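Local coordinates for protein putative hydroxymethylglutaryl-CoA synthase (Streptococcus mutans, PDB 3SQZ) that probably catalyses the condensation of acetyl-CoA with acetoacetyl-CoA to form hydroxymethylglutaryl-CoA, and is captured here with coenzyme A bound, at residues 45-50 with 187-192; 72-77 with 304-309; 173-178 with 310-315. All blocks are in the same frame, centred on the assembly; numbering follows the deposited sequence. Where two conformers were deposited one is given.

Interaction 1: 45-50 with 187-192; sequences TSSQYV and QGAGSI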
loop_
_atom_site.group_PDB
_atom_site.type_symbol
_atom_site.label_atom_id
_atom_site.label_comp_id
_atom_site.label_asym_id
_atom_site.label_seq_id
_atom_site.Cartn_x
_atom_site.Cartn_y
_atom_site.Cartn_z
ATOM N N THR A 45 -0.386 -8.304 4.107
ATOM C CA THR A 45 -0.233 -9.584 3.409
ATOM C C THR A 45 0.417 -9.315 2.052
ATOM O O THR A 45 0.017 -8.375 1.370
ATOM C CB THR A 45 -1.614 -10.296 3.195
ATOM O OG1 THR A 45 -2.181 -10.649 4.466
ATOM C CG2 THR A 45 -1.488 -11.561 2.338
ATOM N N SER A 46 1.366 -10.147 1.650
ATOM C CA SER A 46 1.849 -10.120 0.282
ATOM C C SER A 46 1.627 -11.492 -0.337
ATOM O O SER A 46 1.034 -12.368 0.288
ATOM C CB SER A 46 3.306 -9.665 0.220
ATOM O OG SER A 46 3.698 -9.400 -1.112
ATOM N N SER A 47 2.065 -11.659 -1.579
ATOM C CA SER A 47 1.957 -12.941 -2.248
ATOM C C SER A 47 3.057 -13.891 -1.765
ATOM O O SER A 47 3.922 -13.518 -0.956
ATOM C CB SER A 47 2.030 -12.745 -3.757
ATOM O OG SER A 47 3.183 -12.001 -4.081
ATOM N N GLN A 48 3.018 -15.124 -2.256
ATOM C CA GLN A 48 3.879 -16.182 -1.737
ATOM C C GLN A 48 5.133 -16.426 -2.578
ATOM O O GLN A 48 5.885 -17.354 -2.299
ATOM C CB GLN A 48 3.085 -17.485 -1.607
ATOM C CG GLN A 48 1.806 -17.358 -0.797
ATOM C CD GLN A 48 2.032 -16.882 0.625
ATOM O OE1 GLN A 48 1.329 -15.988 1.116
ATOM N NE2 GLN A 48 2.988 -17.486 1.303
ATOM N N TYR A 49 5.348 -15.591 -3.589
ATOM C CA TYR A 49 6.466 -15.742 -4.522
ATOM C C TYR A 49 7.261 -14.444 -4.596
ATOM O O TYR A 49 6.723 -13.357 -4.368
ATOM C CB TYR A 49 5.959 -16.070 -5.927
ATOM C CG TYR A 49 5.159 -17.338 -6.036
ATOM C CD1 TYR A 49 5.779 -18.567 -6.239
ATOM C CD2 TYR A 49 3.777 -17.303 -5.949
ATOM C CE1 TYR A 49 5.039 -19.726 -6.357
ATOM C CE2 TYR A 49 3.026 -18.458 -6.061
ATOM C CZ TYR A 49 3.659 -19.666 -6.267
ATOM O OH TYR A 49 2.889 -20.808 -6.381
ATOM N N VAL A 50 8.534 -14.563 -4.957
ATOM C CA VAL A 50 9.405 -13.406 -5.060
ATOM C C VAL A 50 10.270 -13.509 -6.309
ATOM O O VAL A 50 10.717 -14.595 -6.681
ATOM C CB VAL A 50 10.283 -13.250 -3.781
ATOM C CG1 VAL A 50 11.148 -14.495 -3.522
ATOM C CG2 VAL A 50 11.131 -11.993 -3.844
ATOM N N GLN A 187 7.445 -3.529 -10.249
ATOM C CA GLN A 187 6.269 -4.357 -10.008
ATOM C C GLN A 187 6.187 -4.746 -8.529
ATOM O O GLN A 187 7.070 -4.392 -7.740
ATOM C CB GLN A 187 6.300 -5.564 -10.952
ATOM C CG GLN A 187 6.046 -5.116 -12.387
ATOM C CD GLN A 187 6.131 -6.197 -13.445
ATOM O OE1 GLN A 187 5.394 -6.148 -14.430
ATOM N NE2 GLN A 187 7.049 -7.148 -13.284
ATOM N N GLY A 188 5.118 -5.438 -8.136
ATOM C CA GLY A 188 4.951 -5.861 -6.759
ATOM C C GLY A 188 3.515 -6.248 -6.473
ATOM O O GLY A 188 2.654 -6.193 -7.358
ATOM N N ALA A 189 3.251 -6.657 -5.238
ATOM C CA ALA A 189 1.911 -7.093 -4.860
ATOM C C ALA A 189 1.777 -7.056 -3.351
ATOM O O ALA A 189 2.698 -7.456 -2.638
ATOM C CB ALA A 189 1.647 -8.500 -5.363
ATOM N N GLY A 190 0.632 -6.595 -2.850
ATOM C CA GLY A 190 0.395 -6.646 -1.424
ATOM C C GLY A 190 -0.814 -5.845 -1.016
ATOM O O GLY A 190 -1.381 -5.085 -1.811
ATOM N N SER A 191 -1.206 -6.023 0.237
ATOM C CA SER A 191 -2.332 -5.291 0.803
ATOM C C SER A 191 -2.046 -4.909 2.238
ATOM O O SER A 191 -1.580 -5.731 3.033
ATOM C CB SER A 191 -3.608 -6.133 0.777
ATOM O OG SER A 191 -4.682 -5.451 1.421
ATOM N N ILE A 192 -2.371 -3.662 2.563
ATOM C CA ILE A 192 -2.402 -3.154 3.922
ATOM C C ILE A 192 -3.853 -3.088 4.391
ATOM O O ILE A 192 -4.726 -2.634 3.646
ATOM C CB ILE A 192 -1.791 -1.735 3.981
ATOM C CG1 ILE A 192 -0.266 -1.811 3.820
ATOM C CG2 ILE A 192 -2.203 -1.009 5.258
ATOM C CD1 ILE A 192 0.485 -2.221 5.064
#
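T45 and S191 form an antiparallel hydrogen-bonded pair in the large mixed sheet of this thiolase fold, where the end of strand 37-45 lies beside the start of strand 188-198. T45 N reaches S191 O at 3.0 Å, and S191 N returns a bond to T45 O at 2.9 Å; both are close to straight. The two side chains sit on the same face of the sheet, under helix 85-94: T45 meets L88 and S92, S191 meets L88 and A89, and S191 OG is hydrogen-bonded to S92 OG. One residue further on, the backbone pairing gives way to a side chain. The torsion of S46 puts OG opposite its own backbone N (chi1 -169°) and carries the hydroxyl across to A189 O, which it meets at 2.7 Å as donor, tilted 31° from the carbonyl plane. The same OG also bonds S77 OG, so this buried hydroxyl is held from two directions and ties the large sheet to strand 75-78. G190 has no side chain, and the two backbones come close there, T45 O lying 3.3 Å from G190 CA. S47 takes a different first torsion, chi1 53°, with OG between its backbone N and carbonyl carbon. Its polar partner is I78 O, so its contact with the strand is merely van der Waals. A189, whose methyl also packs on I174 of the neighbouring strand 166-175, offers CB to S47 OG at 4.0 Å.

Interaction 2: 72-77 with 304-309; sequences LLNALS and YSKQIG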
loop_
_atom_site.group_PDB
_atom_site.type_symbol
_atom_site.label_atom_id
_atom_site.label_comp_id
_atom_site.label_asym_id
_atom_site.label_seq_id
_atom_site.Cartn_x
_atom_site.Cartn_y
_atom_site.Cartn_z
ATOM N N LEU A 72 17.018 1.259 -5.677
ATOM C CA LEU A 72 17.032 0.798 -4.284
ATOM C C LEU A 72 16.027 -0.334 -4.050
ATOM O O LEU A 72 15.274 -0.328 -3.073
ATOM C CB LEU A 72 16.833 1.952 -3.294
ATOM C CG LEU A 72 17.943 3.011 -3.303
ATOM C CD1 LEU A 72 17.539 4.215 -2.473
ATOM C CD2 LEU A 72 19.269 2.444 -2.806
ATOM N N LEU A 73 16.018 -1.296 -4.967
ATOM C CA LEU A 73 15.168 -2.479 -4.852
ATOM C C LEU A 73 16.003 -3.752 -4.862
ATOM O O LEU A 73 16.917 -3.900 -5.676
ATOM C CB LEU A 73 14.160 -2.546 -6.003
ATOM C CG LEU A 73 12.962 -1.601 -5.929
ATOM C CD1 LEU A 73 12.182 -1.628 -7.237
ATOM C CD2 LEU A 73 12.059 -1.985 -4.767
ATOM N N ASN A 74 15.661 -4.676 -3.972
ATOM C CA ASN A 74 16.314 -5.980 -3.906
ATOM C C ASN A 74 15.475 -7.098 -4.516
ATOM O O ASN A 74 16.008 -8.012 -5.133
ATOM C CB ASN A 74 16.636 -6.343 -2.456
ATOM C CG ASN A 74 17.579 -5.363 -1.804
ATOM O OD1 ASN A 74 17.497 -5.111 -0.602
ATOM N ND2 ASN A 74 18.481 -4.798 -2.592
ATOM N N ALA A 75 14.163 -7.027 -4.321
ATOM C CA ALA A 75 13.271 -8.102 -4.725
ATOM C C ALA A 75 11.853 -7.571 -4.806
ATOM O O ALA A 75 11.533 -6.543 -4.208
ATOM C CB ALA A 75 13.352 -9.259 -3.729
ATOM N N LEU A 76 10.998 -8.283 -5.529
ATOM C CA LEU A 76 9.606 -7.891 -5.783
ATOM C C LEU A 76 8.682 -9.065 -5.486
ATOM O O LEU A 76 8.988 -10.170 -5.921
ATOM C CB LEU A 76 9.417 -7.561 -7.269
ATOM C CG LEU A 76 10.434 -6.666 -7.972
ATOM C CD1 LEU A 76 10.089 -6.557 -9.454
ATOM C CD2 LEU A 76 10.475 -5.294 -7.326
ATOM N N SER A 77 7.537 -8.828 -4.854
ATOM C CA SER A 77 6.537 -9.874 -4.719
ATOM C C SER A 77 5.825 -10.117 -6.040
ATOM O O SER A 77 5.449 -9.173 -6.738
ATOM C CB SER A 77 5.494 -9.509 -3.671
ATOM O OG SER A 77 6.083 -9.486 -2.383
ATOM N N TYR A 304 10.880 -2.555 4.063
ATOM C CA TYR A 304 9.985 -3.567 3.503
ATOM C C TYR A 304 9.832 -3.410 1.993
ATOM O O TYR A 304 9.850 -4.396 1.252
ATOM C CB TYR A 304 8.620 -3.562 4.190
ATOM C CG TYR A 304 8.655 -3.937 5.657
ATOM C CD1 TYR A 304 9.743 -4.604 6.214
ATOM C CD2 TYR A 304 7.584 -3.620 6.485
ATOM C CE1 TYR A 304 9.764 -4.936 7.557
ATOM C CE2 TYR A 304 7.596 -3.948 7.825
ATOM C CZ TYR A 304 8.690 -4.600 8.358
ATOM O OH TYR A 304 8.726 -4.929 9.689
ATOM N N SER A 305 9.699 -2.171 1.534
ATOM C CA SER A 305 9.513 -1.928 0.116
ATOM C C SER A 305 10.685 -2.452 -0.726
ATOM O O SER A 305 10.494 -2.905 -1.850
ATOM C CB SER A 305 9.263 -0.441 -0.116
ATOM O OG SER A 305 8.005 -0.083 0.444
ATOM N N LYS A 306 11.894 -2.413 -0.171
ATOM C CA LYS A 306 13.065 -2.957 -0.861
ATOM C C LYS A 306 12.917 -4.439 -1.190
ATOM O O LYS A 306 13.591 -4.939 -2.090
ATOM C CB LYS A 306 14.328 -2.774 -0.021
ATOM C CG LYS A 306 14.817 -1.355 0.046
ATOM C CD LYS A 306 16.167 -1.273 0.737
ATOM C CE LYS A 306 16.717 0.142 0.726
ATOM N NZ LYS A 306 18.012 0.260 1.439
ATOM N N GLN A 307 12.080 -5.141 -0.430
ATOM C CA GLN A 307 11.888 -6.583 -0.602
ATOM C C GLN A 307 10.598 -6.947 -1.330
ATOM O O GLN A 307 10.428 -8.092 -1.736
ATOM C CB GLN A 307 11.866 -7.283 0.758
ATOM C CG GLN A 307 13.069 -7.019 1.642
ATOM C CD GLN A 307 14.363 -7.298 0.933
ATOM O OE1 GLN A 307 14.548 -8.366 0.345
ATOM N NE2 GLN A 307 15.268 -6.331 0.965
ATOM N N ILE A 308 9.675 -5.990 -1.435
ATOM C CA ILE A 308 8.318 -6.232 -1.917
ATOM C C ILE A 308 8.014 -5.557 -3.252
ATOM O O ILE A 308 7.263 -6.097 -4.069
ATOM C CB ILE A 308 7.297 -5.761 -0.852
ATOM C CG1 ILE A 308 7.384 -6.694 0.355
ATOM C CG2 ILE A 308 5.870 -5.680 -1.416
ATOM C CD1 ILE A 308 6.807 -6.129 1.609
ATOM N N GLY A 309 8.594 -4.386 -3.482
ATOM C CA GLY A 309 8.290 -3.636 -4.682
ATOM C C GLY A 309 7.112 -2.703 -4.490
ATOM O O GLY A 309 6.741 -2.357 -3.367
#
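Two successive bends, at chi1 (-54°) and chi2 (-53°), turn the end of the Q307 side chain round towards N74, so that its amide meets that of N74, whose CG likewise stands opposite its carbonyl carbon. In this thiolase-fold enzyme the contact sets the one-turn helix 305-308 against the residues leading into strand 75-78, an edge strand of the small sheet. Q307 NE2 donates to N74 OD1 at 3.0 Å, in the carbonyl plane and on a lone pair, but the bond is bent and the amide planes are turned 46° from each other. Beneath this bridge, main chain grips main chain: K306 O, at the C-terminal end of the helix, takes both N74 N at 2.8 Å and A75 N at 3.1 Å. K306 itself runs out extended alongside L72, and its CG lies 3.3 Å from L72 O, a buried carbonyl oxygen that has no polar partner in the model. L73 brings CD2 to 3.4 Å from S305 O, an oxygen already taken by I308 N and G309 N; its side chain is also about 4 Å from that of T186, a coenzyme A-binding residue. Q307 O, the carbonyl after K306 O, is hydrogen-bonded by R373 NH1. G309, just after the helix, has positive phi, and just before it I308 O accepts from S77 N at 2.9 Å, the donor standing above the carbonyl plane.

Interaction 3: 173-178 with 310-315; sequences DIAKYG and NIYTGS. With COA (coenzyme A), chain D.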
loop_
_atom_site.group_PDB
_atom_site.type_symbol
_atom_site.label_atom_id
_atom_site.label_comp_id
_atom_site.label_asym_id
_atom_site.label_seq_id
_atom_site.Cartn_x
_atom_site.Cartn_y
_atom_site.Cartn_z
ATOM N N ASP A 173 -3.275 -4.038 -4.005
ATOM C CA ASP A 173 -2.921 -3.814 -5.402
ATOM C C ASP A 173 -1.870 -4.806 -5.871
ATOM O O ASP A 173 -1.078 -5.340 -5.076
ATOM C CB ASP A 173 -2.385 -2.390 -5.609
ATOM C CG ASP A 173 -3.479 -1.379 -5.934
ATOM O OD1 ASP A 173 -3.587 -0.366 -5.210
ATOM O OD2 ASP A 173 -4.194 -1.578 -6.940
ATOM N N ILE A 174 -1.860 -5.011 -7.185
ATOM C CA ILE A 174 -0.819 -5.767 -7.859
ATOM C C ILE A 174 -0.279 -4.868 -8.960
ATOM O O ILE A 174 -0.995 -4.528 -9.909
ATOM C CB ILE A 174 -1.364 -7.079 -8.430
ATOM C CG1 ILE A 174 -1.805 -7.984 -7.279
ATOM C CG2 ILE A 174 -0.308 -7.771 -9.282
ATOM C CD1 ILE A 174 -2.607 -9.181 -7.709
ATOM N N ALA A 175 0.979 -4.458 -8.803
ATOM C CA ALA A 175 1.621 -3.569 -9.755
ATOM C C ALA A 175 2.254 -4.410 -10.852
ATOM O O ALA A 175 3.209 -5.150 -10.620
ATOM C CB ALA A 175 2.644 -2.695 -9.063
ATOM N N LYS A 176 1.690 -4.290 -12.051
ATOM C CA LYS A 176 2.009 -5.150 -13.178
ATOM C C LYS A 176 2.205 -4.248 -14.392
ATOM O O LYS A 176 1.255 -3.588 -14.833
ATOM C CB LYS A 176 0.848 -6.134 -13.375
ATOM C CG LYS A 176 1.027 -7.153 -14.472
ATOM C CD LYS A 176 -0.107 -8.179 -14.487
ATOM C CE LYS A 176 -0.110 -9.020 -13.216
ATOM N NZ LYS A 176 -1.188 -10.053 -13.216
ATOM N N TYR A 177 3.427 -4.207 -14.925
ATOM C CA TYR A 177 3.777 -3.242 -15.964
ATOM C C TYR A 177 4.044 -3.878 -17.320
ATOM O O TYR A 177 3.863 -3.228 -18.347
ATOM C CB TYR A 177 4.995 -2.421 -15.565
ATOM C CG TYR A 177 4.778 -1.384 -14.489
ATOM C CD1 TYR A 177 4.670 -0.034 -14.808
ATOM C CD2 TYR A 177 4.728 -1.744 -13.155
ATOM C CE1 TYR A 177 4.520 0.919 -13.820
ATOM C CE2 TYR A 177 4.566 -0.805 -12.162
ATOM C CZ TYR A 177 4.468 0.525 -12.495
ATOM O OH TYR A 177 4.323 1.452 -11.483
ATOM N N GLY A 178 4.514 -5.124 -17.325
ATOM C CA GLY A 178 4.756 -5.838 -18.564
ATOM C C GLY A 178 6.209 -6.210 -18.802
ATOM O O GLY A 178 7.141 -5.492 -18.423
ATOM N N ASN A 310 6.525 -2.292 -5.606
ATOM C CA ASN A 310 5.425 -1.336 -5.628
ATOM C C ASN A 310 4.106 -2.035 -5.332
ATOM O O ASN A 310 3.776 -3.032 -5.973
ATOM C CB ASN A 310 5.399 -0.734 -7.035
ATOM C CG ASN A 310 4.474 0.452 -7.179
ATOM O OD1 ASN A 310 3.790 0.863 -6.241
ATOM N ND2 ASN A 310 4.470 1.027 -8.375
ATOM N N ILE A 311 3.344 -1.503 -4.375
ATOM C CA ILE A 311 2.003 -2.017 -4.106
ATOM C C ILE A 311 0.946 -0.929 -4.256
ATOM O O ILE A 311 -0.139 -1.006 -3.676
ATOM C CB ILE A 311 1.902 -2.788 -2.757
ATOM C CG1 ILE A 311 2.047 -1.865 -1.540
ATOM C CG2 ILE A 311 2.929 -3.926 -2.735
ATOM C CD1 ILE A 311 1.662 -2.539 -0.234
ATOM N N TYR A 312 1.265 0.072 -5.076
ATOM C CA TYR A 312 0.322 1.133 -5.415
ATOM C C TYR A 312 -0.331 1.750 -4.160
ATOM O O TYR A 312 0.379 2.374 -3.352
ATOM C CB TYR A 312 -0.708 0.657 -6.448
ATOM C CG TYR A 312 -0.205 0.333 -7.855
ATOM C CD1 TYR A 312 0.903 0.971 -8.422
ATOM C CD2 TYR A 312 -0.905 -0.578 -8.644
ATOM C CE1 TYR A 312 1.297 0.684 -9.734
ATOM C CE2 TYR A 312 -0.528 -0.861 -9.933
ATOM C CZ TYR A 312 0.571 -0.233 -10.480
ATOM O OH TYR A 312 0.963 -0.507 -11.770
ATOM N N THR A 313 -1.647 1.604 -3.983
ATOM C CA THR A 313 -2.330 2.275 -2.874
ATOM C C THR A 313 -1.729 1.984 -1.508
ATOM O O THR A 313 -1.757 2.833 -0.622
ATOM C CB THR A 313 -3.843 1.928 -2.809
ATOM O OG1 THR A 313 -4.018 0.514 -2.639
ATOM C CG2 THR A 313 -4.590 2.434 -4.049
ATOM N N GLY A 314 -1.215 0.780 -1.316
ATOM C CA GLY A 314 -0.707 0.421 -0.011
ATOM C C GLY A 314 0.699 0.897 0.285
ATOM O O GLY A 314 1.156 0.772 1.420
ATOM N N SER A 315 1.394 1.473 -0.693
ATOM C CA SER A 315 2.829 1.672 -0.530
ATOM C C SER A 315 3.199 2.662 0.578
ATOM O O SER A 315 4.115 2.394 1.351
ATOM C CB SER A 315 3.482 2.058 -1.850
ATOM O OG SER A 315 3.054 3.344 -2.248
HETATM N N1A COA D . 24.292 2.028 -11.210
HETATM C C2A COA D . 23.556 2.808 -10.391
HETATM N N3A COA D . 22.411 3.424 -10.865
HETATM C C4A COA D . 22.034 3.235 -12.158
HETATM C C5A COA D . 22.790 2.432 -13.012
HETATM C C6A COA D . 23.902 1.835 -12.550
HETATM N N6A COA D . 24.686 1.000 -13.413
HETATM N N7A COA D . 22.187 2.417 -14.243
HETATM C C8A COA D . 21.093 3.182 -14.183
HETATM N N9A COA D . 21.024 3.705 -12.867
HETATM C C1B COA D . 19.919 4.473 -12.312
HETATM C C2B COA D . 19.758 6.015 -12.416
HETATM O O2B COA D . 20.692 6.961 -12.685
HETATM C C3B COA D . 18.480 6.224 -11.624
HETATM O O3B COA D . 18.362 6.941 -10.459
HETATM P P3B COA D . 18.363 8.486 -10.431
HETATM O O7A COA D . 16.962 9.003 -10.925
HETATM O O8A COA D . 18.584 8.841 -8.926
HETATM O O9A COA D . 19.477 9.015 -11.295
HETATM C C4B COA D . 17.728 4.986 -11.932
HETATM O O4B COA D . 18.712 3.967 -11.669
HETATM C C5B COA D . 16.629 4.867 -12.933
HETATM O O5B COA D . 17.268 5.020 -14.172
HETATM P P1A COA D . 16.422 4.990 -15.508
HETATM O O1A COA D . 15.293 6.095 -15.458
HETATM O O2A COA D . 17.338 5.195 -16.697
HETATM O O3A COA D . 15.747 3.547 -15.555
HETATM P P2A COA D . 14.493 3.167 -16.452
HETATM O O4A COA D . 14.509 3.956 -17.813
HETATM O O5A COA D . 14.507 1.679 -16.715
HETATM O O6A COA D . 13.158 3.552 -15.659
HETATM C CBP COA D . 11.702 3.898 -13.745
HETATM C CCP COA D . 13.083 3.571 -14.258
HETATM C CDP COA D . 11.328 5.268 -14.201
HETATM C CEP COA D . 11.676 3.855 -12.235
HETATM C CAP COA D . 10.760 2.870 -14.304
HETATM O OAP COA D . 10.916 1.648 -13.705
HETATM C C9P COA D . 9.311 3.317 -14.271
HETATM O O9P COA D . 8.853 4.141 -15.055
HETATM N N8P COA D . 8.466 2.653 -13.262
HETATM C C7P COA D . 7.111 3.099 -13.004
HETATM C C6P COA D . 7.029 4.422 -12.272
HETATM C C5P COA D . 5.603 4.808 -11.878
HETATM O O5P COA D . 4.734 3.974 -11.770
HETATM N N4P COA D . 5.329 6.181 -11.546
HETATM C C3P COA D . 3.994 6.562 -11.061
HETATM C C2P COA D . 3.895 6.970 -9.618
HETATM S S1P COA D . 5.112 8.111 -9.044
HETATM O O HOH W 1 -0.535 -2.538 -12.905
#
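The end of strand 166-175 and the loop after helix 305-308 pass with D173 CA 5.4 Å from I311 CA; the touching parts, 173-177 and 310-313, run 135° apart, and Y312 has a positive phi of 50° and its CB points toward the strand. D173 anchors one end. Its OD1 accepts from T313 OG1 at 2.8 Å and from T313 N at 3.0 Å, on the anti side of the carboxylate but from opposite faces of its plane, while OD2 is bonded by S114 OG, T112 OG1 and the backbone N of E113, a predicted proton donor/acceptor. Two residues along the strand, A175 lays its methyl over one face of the Y312 ring, CB lying 3.7 Å from the centroid in a CH-pi contact. The phenol of Y312 projects past the strand to a water 2.8 Å from its OH, and this water also accepts from K176 N. The two tyrosines come from opposite directions: Y312 OH lies over a face of the Y177 ring, and Y177 OH lies at the edge of the Y312 ring, in its plane. N310 turns its amide opposite its backbone N (chi1 -170°), which lets OD1 take Y312 N at 2.9 Å, an Asx turn with the donor above the carbonyl plane; ND2 is 3.1 Å from Y177 OH. That hydroxyl donates to O5P of coenzyme A at 2.6 Å, in the plane of its ring, so Y177 holds the pantetheine arm by its amide carbonyl next to the cysteamine end. N310 is itself predicted to bind the hydroxymethylglutaryl-CoA product, and the arrangement belongs to the active-site cleft of an HMG-CoA synthase with the thiolase fold.

How the interactions relate
Along the chain the first segments, 45-50, 72-77 and 173-178, all come before their partners, 187-192, 304-309 and 310-315, so the three contacts interlock. Interactions 1 and 2 lie 10 Å apart between centres; both reach the small sheet, in which strands 49-52 and 75-78 are neighbours, and V50 packs on A75. Interactions 1 and 3 are 9 Å apart and share the large sheet through adjacent strands 166-175 and 188-198; Q187 OE1 holds Y177 N there. Interactions 2 and 3, 12 Å apart, are joined by the direct step from G309 to N310. Together they join the N-terminal and C-terminal family regions beside the coenzyme A pocket, which interaction 3 reaches directly.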